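Side-chain contacts in FACT-Spt16 (Cicer arietinum, PDB 5CE6), which is a subunit of the histone chaperone complex FACT and, through its N-terminal domain, probably binds histones H3-H4 during transcription: residues Q325-A328 and Y329-L333; K334-E337 and A338-S342; A351-L354 and A355-V359; K362-P365 and D366-S369. All coordinates share one frame; numbering follows the deposited sequence.

Interaction 1 of 4, residues Q325-A328 and Y329-L333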
ATOM      1  N   GLN A 325      -4.168  26.341 -14.697  1.00 14.93           N
ATOM      2  CA  GLN A 325      -3.265  25.393 -14.030  1.00 14.03           C
ATOM      3  C   GLN A 325      -2.955  25.879 -12.614  1.00 13.80           C
ATOM      4  O   GLN A 325      -2.903  25.086 -11.679  1.00 14.10           O
ATOM      5  CB  GLN A 325      -1.970  25.231 -14.825  1.00 14.93           C
ATOM      6  CG  GLN A 325      -2.137  24.549 -16.202  1.00 14.31           C
ATOM      7  CD  GLN A 325      -0.911  24.694 -17.081  1.00 19.38           C
ATOM      8  OE1 GLN A 325      -0.167  25.672 -16.974  1.00 19.60           O
ATOM      9  NE2 GLN A 325      -0.698  23.723 -17.973  1.00 17.42           N
ATOM     10  N   SER A 326      -2.772  27.192 -12.463  1.00 16.82           N
ATOM     11  CA  SER A 326      -2.430  27.771 -11.176  1.00 14.48           C
ATOM     12  C   SER A 326      -3.597  27.655 -10.212  1.00 16.71           C
ATOM     13  O   SER A 326      -3.426  27.229  -9.066  1.00 18.35           O
ATOM     14  CB  SER A 326      -2.074  29.256 -11.336  1.00 22.96           C
ATOM     15  OG  SER A 326      -0.920  29.420 -12.136  1.00 30.02           O
ATOM     16  N   LYS A 327      -4.778  28.065 -10.674  1.00 16.69           N
ATOM     17  CA  LYS A 327      -5.982  27.976  -9.855  1.00 19.49           C
ATOM     18  C   LYS A 327      -6.261  26.531  -9.456  1.00 18.89           C
ATOM     19  O   LYS A 327      -6.530  26.239  -8.292  1.00 17.22           O
ATOM     20  CB  LYS A 327      -7.201  28.532 -10.594  1.00 20.15           C
ATOM     21  CG  LYS A 327      -8.499  28.349  -9.801  1.00 21.57           C
ATOM     22  CD  LYS A 327      -9.734  28.877 -10.526  1.00 27.93           C
ATOM     23  CE  LYS A 327     -10.991  28.608  -9.689  1.00 32.85           C
ATOM     24  NZ  LYS A 327     -12.262  29.038 -10.340  1.00 39.12           N
ATOM     25  N   ALA A 328      -6.206  25.623 -10.428  1.00 13.74           N
ATOM     26  CA  ALA A 328      -6.498  24.230 -10.139  1.00 13.03           C
ATOM     27  C   ALA A 328      -5.551  23.690  -9.074  1.00 13.22           C
ATOM     28  O   ALA A 328      -5.956  22.917  -8.205  1.00 13.55           O
ATOM     29  CB  ALA A 328      -6.394  23.400 -11.399  1.00 12.90           C
ATOM     30  N   TYR A 329      -4.284  24.081  -9.144  1.00 12.23           N
ATOM     31  CA  TYR A 329      -3.342  23.590  -8.159  1.00 11.67           C
ATOM     32  C   TYR A 329      -3.692  24.112  -6.772  1.00 11.82           C
ATOM     33  O   TYR A 329      -3.665  23.356  -5.804  1.00 12.57           O
ATOM     34  CB  TYR A 329      -1.881  23.909  -8.511  1.00 11.74           C
ATOM     35  CG  TYR A 329      -0.951  23.380  -7.449  1.00 12.30           C
ATOM     36  CD1 TYR A 329      -0.550  24.179  -6.390  1.00 14.20           C
ATOM     37  CD2 TYR A 329      -0.516  22.058  -7.476  1.00 10.64           C
ATOM     38  CE1 TYR A 329       0.258  23.699  -5.409  1.00 14.35           C
ATOM     39  CE2 TYR A 329       0.290  21.564  -6.478  1.00 10.84           C
ATOM     40  CZ  TYR A 329       0.679  22.386  -5.454  1.00 12.65           C
ATOM     41  OH  TYR A 329       1.488  21.903  -4.465  1.00 11.30           O
ATOM     42  N   GLU A 330      -4.022  25.399  -6.678  1.00 12.57           N
ATOM     43  CA  GLU A 330      -4.391  25.989  -5.397  1.00 12.90           C
ATOM     44  C   GLU A 330      -5.600  25.279  -4.808  1.00 12.72           C
ATOM     45  O   GLU A 330      -5.627  24.979  -3.599  1.00 12.55           O
ATOM     46  CB  GLU A 330      -4.672  27.486  -5.556  1.00 16.31           C
ATOM     47  CG  GLU A 330      -3.442  28.281  -5.938  1.00 19.85           C
ATOM     48  CD  GLU A 330      -3.681  29.775  -5.897  1.00 28.31           C
ATOM     49  OE1 GLU A 330      -3.080  30.445  -5.033  1.00 38.28           O
ATOM     50  OE2 GLU A 330      -4.466  30.276  -6.724  1.00 28.91           O
ATOM     51  N   VAL A 331      -6.575  24.988  -5.669  1.00 12.84           N
ATOM     52  CA  VAL A 331      -7.794  24.298  -5.245  1.00 12.82           C
ATOM     53  C   VAL A 331      -7.497  22.861  -4.805  1.00 13.34           C
ATOM     54  O   VAL A 331      -8.002  22.390  -3.775  1.00 12.92           O
ATOM     55  CB  VAL A 331      -8.864  24.322  -6.344  1.00 15.57           C
ATOM     56  CG1 VAL A 331     -10.089  23.522  -5.925  1.00 18.29           C
ATOM     57  CG2 VAL A 331      -9.261  25.771  -6.658  1.00 15.64           C
ATOM     58  N   LEU A 332      -6.662  22.171  -5.576  1.00 12.79           N
ATOM     59  CA  LEU A 332      -6.266  20.806  -5.216  1.00 10.66           C
ATOM     60  C   LEU A 332      -5.586  20.764  -3.856  1.00 10.99           C
ATOM     61  O   LEU A 332      -5.865  19.881  -3.046  1.00 13.39           O
ATOM     62  CB  LEU A 332      -5.343  20.201  -6.278  1.00 10.26           C
ATOM     63  CG  LEU A 332      -4.942  18.756  -5.950  1.00  9.57           C
ATOM     64  CD1 LEU A 332      -6.189  17.878  -5.998  1.00 12.52           C
ATOM     65  CD2 LEU A 332      -3.905  18.256  -6.953  1.00 12.41           C
ATOM     66  N   LEU A 333      -4.674  21.699  -3.613  1.00 11.97           N
ATOM     67  CA  LEU A 333      -3.994  21.763  -2.323  1.00 13.76           C
ATOM     68  C   LEU A 333      -4.974  21.966  -1.162  1.00 12.88           C
ATOM     69  O   LEU A 333      -4.881  21.288  -0.128  1.00 11.67           O
ATOM     70  CB  LEU A 333      -2.919  22.862  -2.346  1.00 11.84           C
ATOM     71  CG  LEU A 333      -2.201  23.144  -1.024  1.00 12.79           C
ATOM     72  CD1 LEU A 333      -1.534  21.887  -0.475  1.00 12.86           C
ATOM     73  CD2 LEU A 333      -1.174  24.233  -1.240  1.00 19.56           C
TER

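Interaction 2 of 4, residues K334-E337 and A338-S342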
ATOM      1  N   LYS A 334      -5.917  22.884  -1.333  1.00 15.11           N
ATOM      2  CA  LYS A 334      -6.899  23.177  -0.289  1.00 14.11           C
ATOM      3  C   LYS A 334      -7.792  21.952  -0.066  1.00 15.22           C
ATOM      4  O   LYS A 334      -8.151  21.625   1.068  1.00 13.13           O
ATOM      5  CB  LYS A 334      -7.717  24.411  -0.689  1.00 13.02           C
ATOM      6  CG  LYS A 334      -8.730  24.888   0.331  1.00 18.05           C
ATOM      7  CD  LYS A 334      -9.389  26.174  -0.180  1.00 20.95           C
ATOM      8  CE  LYS A 334     -10.514  26.641   0.726  1.00 31.49           C
ATOM      9  NZ  LYS A 334     -11.073  27.939   0.227  1.00 32.72           N
ATOM     10  N   ALA A 335      -8.122  21.259  -1.152  1.00 11.96           N
ATOM     11  CA  ALA A 335      -8.937  20.053  -1.054  1.00 11.65           C
ATOM     12  C   ALA A 335      -8.191  18.924  -0.353  1.00 10.58           C
ATOM     13  O   ALA A 335      -8.766  18.208   0.475  1.00 12.55           O
ATOM     14  CB  ALA A 335      -9.416  19.610  -2.428  1.00 13.18           C
ATOM     15  N   GLN A 336      -6.916  18.746  -0.698  1.00 10.24           N
ATOM     16  CA  GLN A 336      -6.116  17.703  -0.058  1.00 10.89           C
ATOM     17  C   GLN A 336      -5.972  17.975   1.433  1.00 13.35           C
ATOM     18  O   GLN A 336      -6.057  17.061   2.254  1.00 12.92           O
ATOM     19  CB  GLN A 336      -4.727  17.596  -0.696  1.00 10.12           C
ATOM     20  CG  GLN A 336      -3.985  16.286  -0.301  1.00 11.68           C
ATOM     21  CD  GLN A 336      -2.523  16.503   0.063  1.00 12.75           C
ATOM     22  OE1 GLN A 336      -2.080  17.629   0.265  1.00 12.27           O
ATOM     23  NE2 GLN A 336      -1.767  15.406   0.158  1.00  9.56           N
ATOM     24  N   GLU A 337      -5.736  19.234   1.782  1.00 12.31           N
ATOM     25  CA  GLU A 337      -5.615  19.617   3.189  1.00 15.32           C
ATOM     26  C   GLU A 337      -6.925  19.367   3.930  1.00 16.08           C
ATOM     27  O   GLU A 337      -6.915  19.052   5.122  1.00 14.32           O
ATOM     28  CB  GLU A 337      -5.241  21.095   3.327  1.00 17.90           C
ATOM     29  CG  GLU A 337      -3.832  21.452   2.873  1.00 20.24           C
ATOM     30  CD  GLU A 337      -3.640  22.963   2.712  1.00 27.68           C
ATOM     31  OE1 GLU A 337      -4.633  23.688   2.458  1.00 32.40           O
ATOM     32  OE2 GLU A 337      -2.491  23.426   2.837  1.00 23.23           O
ATOM     33  N   ALA A 338      -8.047  19.519   3.229  1.00 14.52           N
ATOM     34  CA  ALA A 338      -9.359  19.297   3.837  1.00 12.70           C
ATOM     35  C   ALA A 338      -9.584  17.818   4.141  1.00 12.50           C
ATOM     36  O   ALA A 338     -10.185  17.470   5.164  1.00 14.98           O
ATOM     37  CB  ALA A 338     -10.490  19.857   2.951  1.00 15.52           C
ATOM     38  N   VAL A 339      -9.109  16.943   3.255  1.00 13.36           N
ATOM     39  CA  VAL A 339      -9.171  15.516   3.535  1.00 10.36           C
ATOM     40  C   VAL A 339      -8.351  15.205   4.771  1.00 15.70           C
ATOM     41  O   VAL A 339      -8.822  14.518   5.683  1.00 14.15           O
ATOM     42  CB  VAL A 339      -8.666  14.669   2.353  1.00 10.56           C
ATOM     43  CG1 VAL A 339      -8.699  13.192   2.703  1.00 13.18           C
ATOM     44  CG2 VAL A 339      -9.536  14.926   1.137  1.00 10.44           C
ATOM     45  N   ILE A 340      -7.122  15.707   4.797  1.00 10.64           N
ATOM     46  CA  ILE A 340      -6.225  15.434   5.926  1.00 11.43           C
ATOM     47  C   ILE A 340      -6.836  15.929   7.231  1.00 16.37           C
ATOM     48  O   ILE A 340      -6.810  15.228   8.258  1.00 14.06           O
ATOM     49  CB  ILE A 340      -4.843  16.076   5.685  1.00 10.81           C
ATOM     50  CG1 ILE A 340      -4.151  15.376   4.505  1.00 10.00           C
ATOM     51  CG2 ILE A 340      -3.989  15.992   6.936  1.00 16.40           C
ATOM     52  CD1 ILE A 340      -2.858  16.058   4.062  1.00 10.36           C
ATOM     53  N   GLY A 341      -7.408  17.128   7.186  1.00 13.26           N
ATOM     54  CA  GLY A 341      -8.016  17.718   8.365  1.00 17.63           C
ATOM     55  C   GLY A 341      -9.254  16.986   8.839  1.00 17.45           C
ATOM     56  O   GLY A 341      -9.667  17.142   9.989  1.00 25.48           O
ATOM     57  N   SER A 342      -9.857  16.196   7.956  1.00 13.09           N
ATOM     58  CA  SER A 342     -11.067  15.457   8.297  1.00 14.55           C
ATOM     59  C   SER A 342     -10.783  14.037   8.756  1.00 15.84           C
ATOM     60  O   SER A 342     -11.678  13.352   9.247  1.00 18.77           O
ATOM     61  CB  SER A 342     -12.039  15.427   7.114  1.00 19.85           C
ATOM     62  OG  SER A 342     -12.525  16.719   6.815  1.00 25.06           O
TER

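Interaction 3 of 4, residues A351-L354 and A355-V359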
ATOM      1  N   ALA A 351     -16.762  11.095   4.844  1.00 19.85           N
ATOM      2  CA  ALA A 351     -16.863  12.503   5.191  1.00 16.03           C
ATOM      3  C   ALA A 351     -15.571  13.227   4.801  1.00 15.06           C
ATOM      4  O   ALA A 351     -15.592  14.396   4.388  1.00 17.86           O
ATOM      5  CB  ALA A 351     -17.144  12.664   6.680  1.00 18.47           C
ATOM      6  N   ALA A 352     -14.451  12.528   4.950  1.00 16.85           N
ATOM      7  CA  ALA A 352     -13.148  13.074   4.597  1.00 18.98           C
ATOM      8  C   ALA A 352     -13.043  13.300   3.095  1.00 15.88           C
ATOM      9  O   ALA A 352     -12.544  14.333   2.650  1.00 18.41           O
ATOM     10  CB  ALA A 352     -12.027  12.162   5.091  1.00 17.02           C
ATOM     11  N   TYR A 353     -13.509  12.331   2.310  1.00 12.90           N
ATOM     12  CA  TYR A 353     -13.541  12.514   0.865  1.00 16.86           C
ATOM     13  C   TYR A 353     -14.463  13.678   0.476  1.00 18.57           C
ATOM     14  O   TYR A 353     -14.089  14.545  -0.320  1.00 18.82           O
ATOM     15  CB  TYR A 353     -13.945  11.220   0.132  1.00 14.34           C
ATOM     16  CG  TYR A 353     -14.005  11.443  -1.368  1.00 14.80           C
ATOM     17  CD1 TYR A 353     -12.847  11.427  -2.136  1.00 13.58           C
ATOM     18  CD2 TYR A 353     -15.206  11.722  -1.993  1.00 17.76           C
ATOM     19  CE1 TYR A 353     -12.892  11.661  -3.514  1.00 18.96           C
ATOM     20  CE2 TYR A 353     -15.264  11.962  -3.357  1.00 18.82           C
ATOM     21  CZ  TYR A 353     -14.108  11.933  -4.110  1.00 19.09           C
ATOM     22  OH  TYR A 353     -14.188  12.179  -5.474  1.00 18.65           O
ATOM     23  N   LEU A 354     -15.665  13.712   1.049  1.00 16.20           N
ATOM     24  CA  LEU A 354     -16.620  14.752   0.702  1.00 22.30           C
ATOM     25  C   LEU A 354     -16.158  16.137   1.149  1.00 20.26           C
ATOM     26  O   LEU A 354     -16.622  17.142   0.622  1.00 19.30           O
ATOM     27  CB  LEU A 354     -18.008  14.423   1.254  1.00 25.37           C
ATOM     28  CG  LEU A 354     -18.662  13.242   0.532  1.00 25.38           C
ATOM     29  CD1 LEU A 354     -19.903  12.771   1.261  1.00 32.96           C
ATOM     30  CD2 LEU A 354     -18.993  13.627  -0.908  1.00 25.96           C
ATOM     31  N   ALA A 355     -15.229  16.188   2.104  1.00 18.47           N
ATOM     32  CA  ALA A 355     -14.614  17.460   2.486  1.00 18.50           C
ATOM     33  C   ALA A 355     -13.839  18.068   1.316  1.00 21.37           C
ATOM     34  O   ALA A 355     -13.838  19.292   1.134  1.00 18.35           O
ATOM     35  CB  ALA A 355     -13.712  17.283   3.702  1.00 20.99           C
ATOM     36  N   ALA A 356     -13.185  17.210   0.530  1.00 16.43           N
ATOM     37  CA  ALA A 356     -12.494  17.644  -0.684  1.00 13.56           C
ATOM     38  C   ALA A 356     -13.495  18.119  -1.731  1.00 14.34           C
ATOM     39  O   ALA A 356     -13.303  19.162  -2.355  1.00 16.86           O
ATOM     40  CB  ALA A 356     -11.655  16.517  -1.265  1.00 13.41           C
ATOM     41  N   VAL A 357     -14.540  17.326  -1.957  1.00 16.91           N
ATOM     42  CA  VAL A 357     -15.583  17.702  -2.914  1.00 15.78           C
ATOM     43  C   VAL A 357     -16.169  19.072  -2.566  1.00 15.25           C
ATOM     44  O   VAL A 357     -16.365  19.913  -3.445  1.00 20.14           O
ATOM     45  CB  VAL A 357     -16.706  16.642  -2.965  1.00 15.57           C
ATOM     46  CG1 VAL A 357     -17.810  17.066  -3.932  1.00 19.28           C
ATOM     47  CG2 VAL A 357     -16.133  15.284  -3.367  1.00 16.13           C
ATOM     48  N   SER A 358     -16.422  19.304  -1.280  1.00 18.73           N
ATOM     49  CA  SER A 358     -17.005  20.572  -0.841  1.00 22.61           C
ATOM     50  C   SER A 358     -16.111  21.762  -1.173  1.00 23.28           C
ATOM     51  O   SER A 358     -16.597  22.845  -1.532  1.00 23.18           O
ATOM     52  CB  SER A 358     -17.302  20.543   0.661  1.00 30.50           C
ATOM     53  OG  SER A 358     -18.333  19.623   0.964  1.00 36.18           O
ATOM     54  N   VAL A 359     -14.804  21.559  -1.037  1.00 18.16           N
ATOM     55  CA  VAL A 359     -13.832  22.591  -1.366  1.00 16.79           C
ATOM     56  C   VAL A 359     -13.870  22.925  -2.855  1.00 17.54           C
ATOM     57  O   VAL A 359     -13.909  24.095  -3.242  1.00 21.95           O
ATOM     58  CB  VAL A 359     -12.404  22.151  -0.977  1.00 17.55           C
ATOM     59  CG1 VAL A 359     -11.361  22.999  -1.689  1.00 18.72           C
ATOM     60  CG2 VAL A 359     -12.223  22.225   0.527  1.00 17.86           C
TER

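Interaction 4 of 4, residues K362-P365 and D366-S369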
ATOM      1  N   LYS A 362     -17.081  24.738  -3.943  1.00 25.67           N
ATOM      2  CA  LYS A 362     -17.074  26.153  -3.577  1.00 27.43           C
ATOM      3  C   LYS A 362     -16.157  27.000  -4.461  1.00 29.43           C
ATOM      4  O   LYS A 362     -16.566  28.048  -4.965  1.00 27.55           O
ATOM      5  CB  LYS A 362     -16.690  26.337  -2.099  1.00 23.56           C
ATOM      6  CG  LYS A 362     -16.495  27.802  -1.689  1.00 36.59           C
ATOM      7  CD  LYS A 362     -16.461  27.971  -0.176  1.00 42.60           C
ATOM      8  CE  LYS A 362     -16.191  29.419   0.224  1.00 47.79           C
ATOM      9  NZ  LYS A 362     -17.149  30.375  -0.402  1.00 49.39           N
ATOM     10  N   ASP A 363     -14.922  26.544  -4.645  1.00 24.15           N
ATOM     11  CA  ASP A 363     -13.884  27.370  -5.257  1.00 20.32           C
ATOM     12  C   ASP A 363     -13.757  27.190  -6.774  1.00 23.21           C
ATOM     13  O   ASP A 363     -13.315  28.105  -7.476  1.00 30.40           O
ATOM     14  CB  ASP A 363     -12.530  27.112  -4.582  1.00 19.71           C
ATOM     15  CG  ASP A 363     -12.438  27.701  -3.183  1.00 28.93           C
ATOM     16  OD1 ASP A 363     -13.376  28.404  -2.740  1.00 31.28           O
ATOM     17  OD2 ASP A 363     -11.400  27.476  -2.531  1.00 26.64           O
ATOM     18  N   ALA A 364     -14.144  26.020  -7.278  1.00 20.46           N
ATOM     19  CA  ALA A 364     -14.059  25.731  -8.713  1.00 22.26           C
ATOM     20  C   ALA A 364     -15.081  24.688  -9.163  1.00 23.97           C
ATOM     21  O   ALA A 364     -14.713  23.565  -9.494  1.00 20.20           O
ATOM     22  CB  ALA A 364     -12.660  25.258  -9.067  1.00 22.19           C
ATOM     23  N   PRO A 365     -16.369  25.056  -9.179  1.00 25.71           N
ATOM     24  CA  PRO A 365     -17.426  24.069  -9.429  1.00 25.18           C
ATOM     25  C   PRO A 365     -17.265  23.320 -10.753  1.00 28.08           C
ATOM     26  O   PRO A 365     -17.617  22.141 -10.839  1.00 26.64           O
ATOM     27  CB  PRO A 365     -18.702  24.916  -9.424  1.00 26.92           C
ATOM     28  CG  PRO A 365     -18.239  26.330  -9.643  1.00 26.33           C
ATOM     29  CD  PRO A 365     -16.920  26.404  -8.958  1.00 26.23           C
ATOM     30  N   ASP A 366     -16.701  23.980 -11.759  1.00 24.76           N
ATOM     31  CA  ASP A 366     -16.518  23.348 -13.061  1.00 26.82           C
ATOM     32  C   ASP A 366     -15.408  22.293 -13.057  1.00 29.35           C
ATOM     33  O   ASP A 366     -15.293  21.505 -13.996  1.00 28.01           O
ATOM     34  CB  ASP A 366     -16.255  24.405 -14.132  1.00 28.37           C
ATOM     35  CG  ASP A 366     -17.376  25.425 -14.229  1.00 46.48           C
ATOM     36  OD1 ASP A 366     -18.551  25.050 -14.002  1.00 46.74           O
ATOM     37  OD2 ASP A 366     -17.082  26.601 -14.531  1.00 52.42           O
ATOM     38  N   MET A 367     -14.599  22.269 -11.999  1.00 24.45           N
ATOM     39  CA  MET A 367     -13.517  21.293 -11.899  1.00 18.45           C
ATOM     40  C   MET A 367     -13.898  20.047 -11.100  1.00 22.91           C
ATOM     41  O   MET A 367     -13.137  19.081 -11.059  1.00 21.53           O
ATOM     42  CB  MET A 367     -12.269  21.918 -11.266  1.00 20.10           C
ATOM     43  CG  MET A 367     -11.621  23.024 -12.081  1.00 17.98           C
ATOM     44  SD  MET A 367     -10.106  23.547 -11.260  1.00 22.62           S
ATOM     45  CE  MET A 367      -9.710  25.028 -12.201  1.00 32.77           C
ATOM     46  N   VAL A 368     -15.068  20.070 -10.465  1.00 23.11           N
ATOM     47  CA  VAL A 368     -15.493  18.952  -9.620  1.00 24.09           C
ATOM     48  C   VAL A 368     -15.441  17.624 -10.367  1.00 19.46           C
ATOM     49  O   VAL A 368     -14.953  16.621  -9.842  1.00 19.45           O
ATOM     50  CB  VAL A 368     -16.910  19.162  -9.053  1.00 25.31           C
ATOM     51  CG1 VAL A 368     -17.425  17.876  -8.432  1.00 27.81           C
ATOM     52  CG2 VAL A 368     -16.913  20.284  -8.027  1.00 29.57           C
ATOM     53  N   SER A 369     -15.917  17.625 -11.608  1.00 20.99           N
ATOM     54  CA  SER A 369     -15.948  16.403 -12.413  1.00 24.79           C
ATOM     55  C   SER A 369     -14.565  15.819 -12.701  1.00 24.44           C
ATOM     56  O   SER A 369     -14.450  14.648 -13.070  1.00 24.28           O
ATOM     57  CB  SER A 369     -16.701  16.639 -13.728  1.00 24.12           C
ATOM     58  OG  SER A 369     -16.055  17.629 -14.504  1.00 24.84           O
TER
HETATM   59  O   HOH W   1     -17.730  19.779 -12.580  1.00 30.28           O

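Interaction 1 of 4, residues Q325-A328 and Y329-L333
The first turns of helix 323-342, one of the helices laid against the curved sheet of the aminopeptidase-like (pita-bread) M24 lobe, carry this contact, in which Lys327 and Val331 touch one full turn apart. Four successive i to i+4 bonds define the helix here: Tyr329 N to Gln325 O, Glu330 N to Ser326 O, Val331 N to Lys327 O at 2.9 Å and Leu332 N to Ala328 O at 2.8 Å. Of these, the Val331 N bond meets its carbonyl most nearly end-on, with a C=O...N angle of 164°. The exposed Lys327 chain lies alongside the buried Val331, the two pointing the same way, with CG of Lys327 4.1 Å from CG2 of Val331. The same CG2, set beside the valine's own backbone N, rests 3.2 Å from Lys327 O. Glu330 turns back along the helix: its CG stands anti to the carbonyl carbon (chi1 -66°), which brings that CG within 3.3 Å of Ser326 O. Tyr329 bends away from the first segment, and its OH is bonded to Lys449 O. Gln325 and Ser326 also use their polar ends elsewhere, NE2 on Ala295 O and OG on Asp322 O. Ala295 is a potassium ligand, and the side chain of Gln325 comes within about 5 Å of the ion. Ala328 and Leu332 meet strands 403-414 and 424-435. Across the contact, then, directed polar bonding is confined to the backbone, the side chains add van der Waals packing, and the amide of Gln325 links the helix start to a potassium ligand.

Interaction 2 of 4, residues K334-E337 and A338-S342
Ala338, which opens the second segment, sets its CB 3.4 Å from Ala335 O and 3.5 Å from Lys334 O, while its N bonds to Lys334 O at 3.0 Å; the N-H...O angle of 138° makes this the most bent of the four i to i+4 bonds here. At Val339 the N bonds to Ala335 O, and CG2, placed beside the backbone N, comes 3.4 Å from that same oxygen. The residue belongs to the inner face of helix 323-342 in the M24-type lobe: Val339 also meets Ala356 of helix 349-363 and Val406 of strand 403-414, packing between that helix and that strand. Ile340 follows with a straighter bond to Gln336 O (N-H...O 167°). Its CG1 is anti to the carbonyl carbon (chi1 -67°), which directs the chain back toward the preceding turn, where CD1 lies 4.0 Å from CD of Gln336. The two side chains meet at an oblique angle, and the methyl is almost equally near the amide's OE1 and NE2. That amide is held from beyond the helix, OE1 by Lys449 NZ and NE2 by Asp431 OD2, which should fix its rotation and tell its two ends apart. Gly341 N closes on Glu337 O at 2.9 Å. Ser342 N then bonds to Val339 O at 3.0 Å and only weakly to Ala338 O.

Interaction 3 of 4, residues A351-L354 and A355-V359
The Tyr353 ring meets Val357 obliquely: CG2 of Val357 stands 3.4 Å from CE2, with CD2 and CZ of the same ring farther off at 3.9 and 4.0 Å. Beyond the segment pair, the OH of this tyrosine bonds to Thr372 O, which holds the far end of the ring, and apolar neighbours from the loops, Ala375, Ile390 and Ala392, pack on the residue. The bond from CA to CB of Tyr353 points away from 355-359, but with CG anti to the backbone N (chi1 179°), beside the carbonyl carbon, the ring comes back to Val357. The methyl of Val357 is shared, since CD2 of Leu354 reaches it at 4.1 Å from a side chain running alongside. These residues form part of helix 349-363, which in the M24 lobe packs on helix 323-342: Ala352 and Ala355 touch Ser342, small side chains at the helix-helix seam. The backbone turn is less regular than a plain alpha-helix. Ala355 N bonds to Ala351 O at 2.9 Å and weakly to Ala352 O; Tyr353 O takes a weak bond from Ala356 N and a longer but straighter one from Val357 N, at 3.3 Å and an N-H...O angle of 162°. A further i to i+4 bond runs from Ser358 N to Leu354 O, and OG of Ser358 lies 3.0 Å from that oxygen.

Interaction 4 of 4, residues K362-P365 and D366-S369
Ala364 leaves helical geometry (phi/psi -154/70°) directly after helix 349-363, and its carbonyl then starts a type I beta-turn, Ala364-Met367, with Pro365 at i+1, in which Met367 N bonds to Ala364 O at 2.8 Å, the donor standing well above the carbonyl plane. The next bond, Val368 N to Pro365 O, is weak at 3.3 Å. Pro365 O has a second partner: a water donates to it at 2.9 Å and accepts from Ser369 N at 3.0 Å, bridging the two residues. The apolar side-chain contact is made by Met367 and Ala364. CG anti to the carbonyl carbon (chi1 -65°) and an extended chain beyond it lay Met367 alongside Ala364, with CG 3.9 Å and SD 3.8 Å from CB of the alanine. Val368 sets CG2 3.4 Å from Pro365 O. Ala364 and Met367 are buried and face helix 323-342, where Ala364 touches Lys327 and Met367 touches Ala328; Met367 also meets Phe410 and Leu413 of strand 403-414, while Val368 leans back on Val360 and Glu361 of helix 349-363.

All four contacts are local and follow one another in series; none nests in or crosses another, and none closes a long loop: interactions 1 to 3 are turns of helix and interaction 4 is the turn after one. From the N terminus, interactions 1 and 2 are consecutive parts of helix 323-342, with centres 14 Å apart. After the connection to helix 349-363, interaction 3 packs back on interaction 2, CG2 of Val339 lying 3.4 Å from Ala352 O. Interaction 4 ends that second helix and returns beside interaction 1, where Lys327 NZ bonds weakly to Asp363 O. A salt bridge from Lys334 NZ to Asp363 OD2, 2.8 Å, joins interactions 2 and 4. The two helices are thus tied together along their lengths, beside strand 403-414.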